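Local coordinates for nuclear inclusion protein A (Tobacco vein mottling virus, PDB 3MMG), which is a potyviral 3C-type protease of peptidase family C4 and probably cleaves peptide bonds by a cysteine-based mechanism, at residues I131-K134 with F139-H142. The protein carries 3 engineered substitutions. Residues are numbered along the deposited sequence; the frame is centred on the assembly and turned at random.
Sequences IVHK and FWQH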
loop_
_atom_site.group_PDB
_atom_site.type_symbol
_atom_site.label_atom_id
_atom_site.label_comp_id
_atom_site.label_asym_id
_atom_site.label_seq_id
_atom_site.Cartn_x
_atom_site.Cartn_y
_atom_site.Cartn_z
ATOM N N ILE A 131 -2.908 6.994 -15.842
ATOM C CA ILE A 131 -1.622 6.515 -15.281
ATOM C C ILE A 131 -0.569 6.387 -16.357
ATOM O O ILE A 131 -0.907 6.224 -17.542
ATOM C CB ILE A 131 -1.788 5.199 -14.516
ATOM C CG1 ILE A 131 -2.336 4.084 -15.425
ATOM C CG2 ILE A 131 -2.812 5.413 -13.360
ATOM C CD1 ILE A 131 -2.351 2.671 -14.783
ATOM N N VAL A 132 0.697 6.503 -15.946
ATOM C CA VAL A 132 1.813 6.391 -16.898
ATOM C C VAL A 132 2.960 5.667 -16.208
ATOM O O VAL A 132 3.418 6.118 -15.155
ATOM C CB VAL A 132 2.309 7.785 -17.381
ATOM C CG1 VAL A 132 3.519 7.623 -18.352
ATOM C CG2 VAL A 132 1.201 8.600 -18.028
ATOM N N HIS A 133 3.423 4.579 -16.824
ATOM C CA HIS A 133 4.474 3.759 -16.248
ATOM C C HIS A 133 5.821 4.467 -16.302
ATOM O O HIS A 133 6.164 5.098 -17.321
ATOM C CB HIS A 133 4.542 2.426 -17.003
ATOM C CG HIS A 133 5.632 1.525 -16.530
ATOM N ND1 HIS A 133 5.680 1.019 -15.249
ATOM C CD2 HIS A 133 6.739 1.059 -17.165
ATOM C CE1 HIS A 133 6.762 0.260 -15.121
ATOM N NE2 HIS A 133 7.411 0.260 -16.272
ATOM N N LYS A 134 6.570 4.364 -15.203
ATOM C CA LYS A 134 7.948 4.852 -15.132
ATOM C C LYS A 134 8.903 3.719 -15.533
ATOM O O LYS A 134 9.032 2.694 -14.844
ATOM C CB LYS A 134 8.248 5.410 -13.745
ATOM C CG LYS A 134 9.660 5.991 -13.594
ATOM C CD LYS A 134 9.757 7.354 -14.256
ATOM C CE LYS A 134 11.125 7.979 -14.001
ATOM N NZ LYS A 134 11.272 9.269 -14.733
ATOM N N PHE A 139 7.086 1.721 -10.566
ATOM C CA PHE A 139 6.297 2.913 -10.271
ATOM C C PHE A 139 5.447 3.343 -11.462
ATOM O O PHE A 139 5.893 3.282 -12.611
ATOM C CB PHE A 139 7.180 4.109 -9.874
ATOM C CG PHE A 139 7.895 3.952 -8.563
ATOM C CD1 PHE A 139 7.183 3.953 -7.346
ATOM C CD2 PHE A 139 9.282 3.814 -8.530
ATOM C CE1 PHE A 139 7.867 3.804 -6.100
ATOM C CE2 PHE A 139 9.969 3.664 -7.293
ATOM C CZ PHE A 139 9.249 3.654 -6.083
ATOM N N TRP A 140 4.229 3.792 -11.173
ATOM C CA TRP A 140 3.368 4.423 -12.170
ATOM C C TRP A 140 2.937 5.791 -11.680
ATOM O O TRP A 140 2.523 5.945 -10.516
ATOM C CB TRP A 140 2.095 3.603 -12.369
ATOM C CG TRP A 140 2.297 2.283 -13.036
ATOM C CD1 TRP A 140 2.910 1.169 -12.516
ATOM C CD2 TRP A 140 1.829 1.915 -14.336
ATOM N NE1 TRP A 140 2.866 0.138 -13.428
ATOM C CE2 TRP A 140 2.214 0.567 -14.554
ATOM C CE3 TRP A 140 1.118 2.599 -15.354
ATOM C CZ2 TRP A 140 1.909 -0.124 -15.748
ATOM C CZ3 TRP A 140 0.823 1.918 -16.545
ATOM C CH2 TRP A 140 1.199 0.549 -16.711
ATOM N N GLN A 141 2.990 6.771 -12.555
ATOM C CA GLN A 141 2.545 8.113 -12.195
ATOM C C GLN A 141 1.005 8.189 -12.115
ATOM O O GLN A 141 0.288 7.536 -12.901
ATOM C CB GLN A 141 3.070 9.140 -13.206
ATOM C CG GLN A 141 2.864 10.587 -12.750
ATOM C CD GLN A 141 3.527 11.603 -13.668
ATOM O OE1 GLN A 141 4.149 11.236 -14.663
ATOM N NE2 GLN A 141 3.402 12.880 -13.327
ATOM N N HIS A 142 0.513 8.985 -11.168
ATOM C CA HIS A 142 -0.903 9.321 -11.109
ATOM C C HIS A 142 -1.035 10.786 -10.697
ATOM O O HIS A 142 -0.055 11.408 -10.244
ATOM C CB HIS A 142 -1.678 8.360 -10.153
ATOM C CG HIS A 142 -1.382 8.563 -8.694
ATOM N ND1 HIS A 142 -1.999 9.540 -7.944
ATOM C CD2 HIS A 142 -0.575 7.886 -7.838
ATOM C CE1 HIS A 142 -1.562 9.479 -6.696
ATOM N NE2 HIS A 142 -0.691 8.490 -6.605
#
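The turn end of a beta hairpin in the six-stranded antiparallel barrel of this chymotrypsin-like (PA clan) protease brings His133 against the indole of Trp140. Strand 121-133 runs into a short connection and returns as strand 139-142, which pairs on its other side with strand 177-181. Val132 and Gln141 form a hydrogen-bonded antiparallel pair: Gln141 N gives a short bond to Val132 O (2.7 Å), and Val132 N a longer, more bent one to Gln141 O (3.2 Å). Toward the turn, Lys134 N binds Phe139 O at 2.9 Å. Thr137 OG1 in the connection is hydrogen-bonded to both Lys134 O and Phe139 N.

His133 and Trp140 are the non-hydrogen-bonded pair and share one face of the sheet, whereas Val132 and Gln141 point to the other. With CG anti to the carbonyl carbon (chi1 -69°), the Trp140 side chain swings across to strand 121-133 and lays one face of its indole against His133. The imidazole is inclined to the indole, the planes meeting at 55°, and ND1 comes over the pyrrole part without a hydrogen bond to NE1. That indole N-H is instead taken by Glu181 OE1, which helps fix the rotation of the ring, while Phe179 lies nearly parallel to it. Ile131 meets the benzo part of the indole obliquely; its CG1 is flanked by both N and C of its own backbone, and CD1 reaches within 3.5 Å of Trp140 CE3. His133 CB makes a CH-pi contact, 3.6 Å from the centroid of the Trp140 six-membered ring and 2° off its normal.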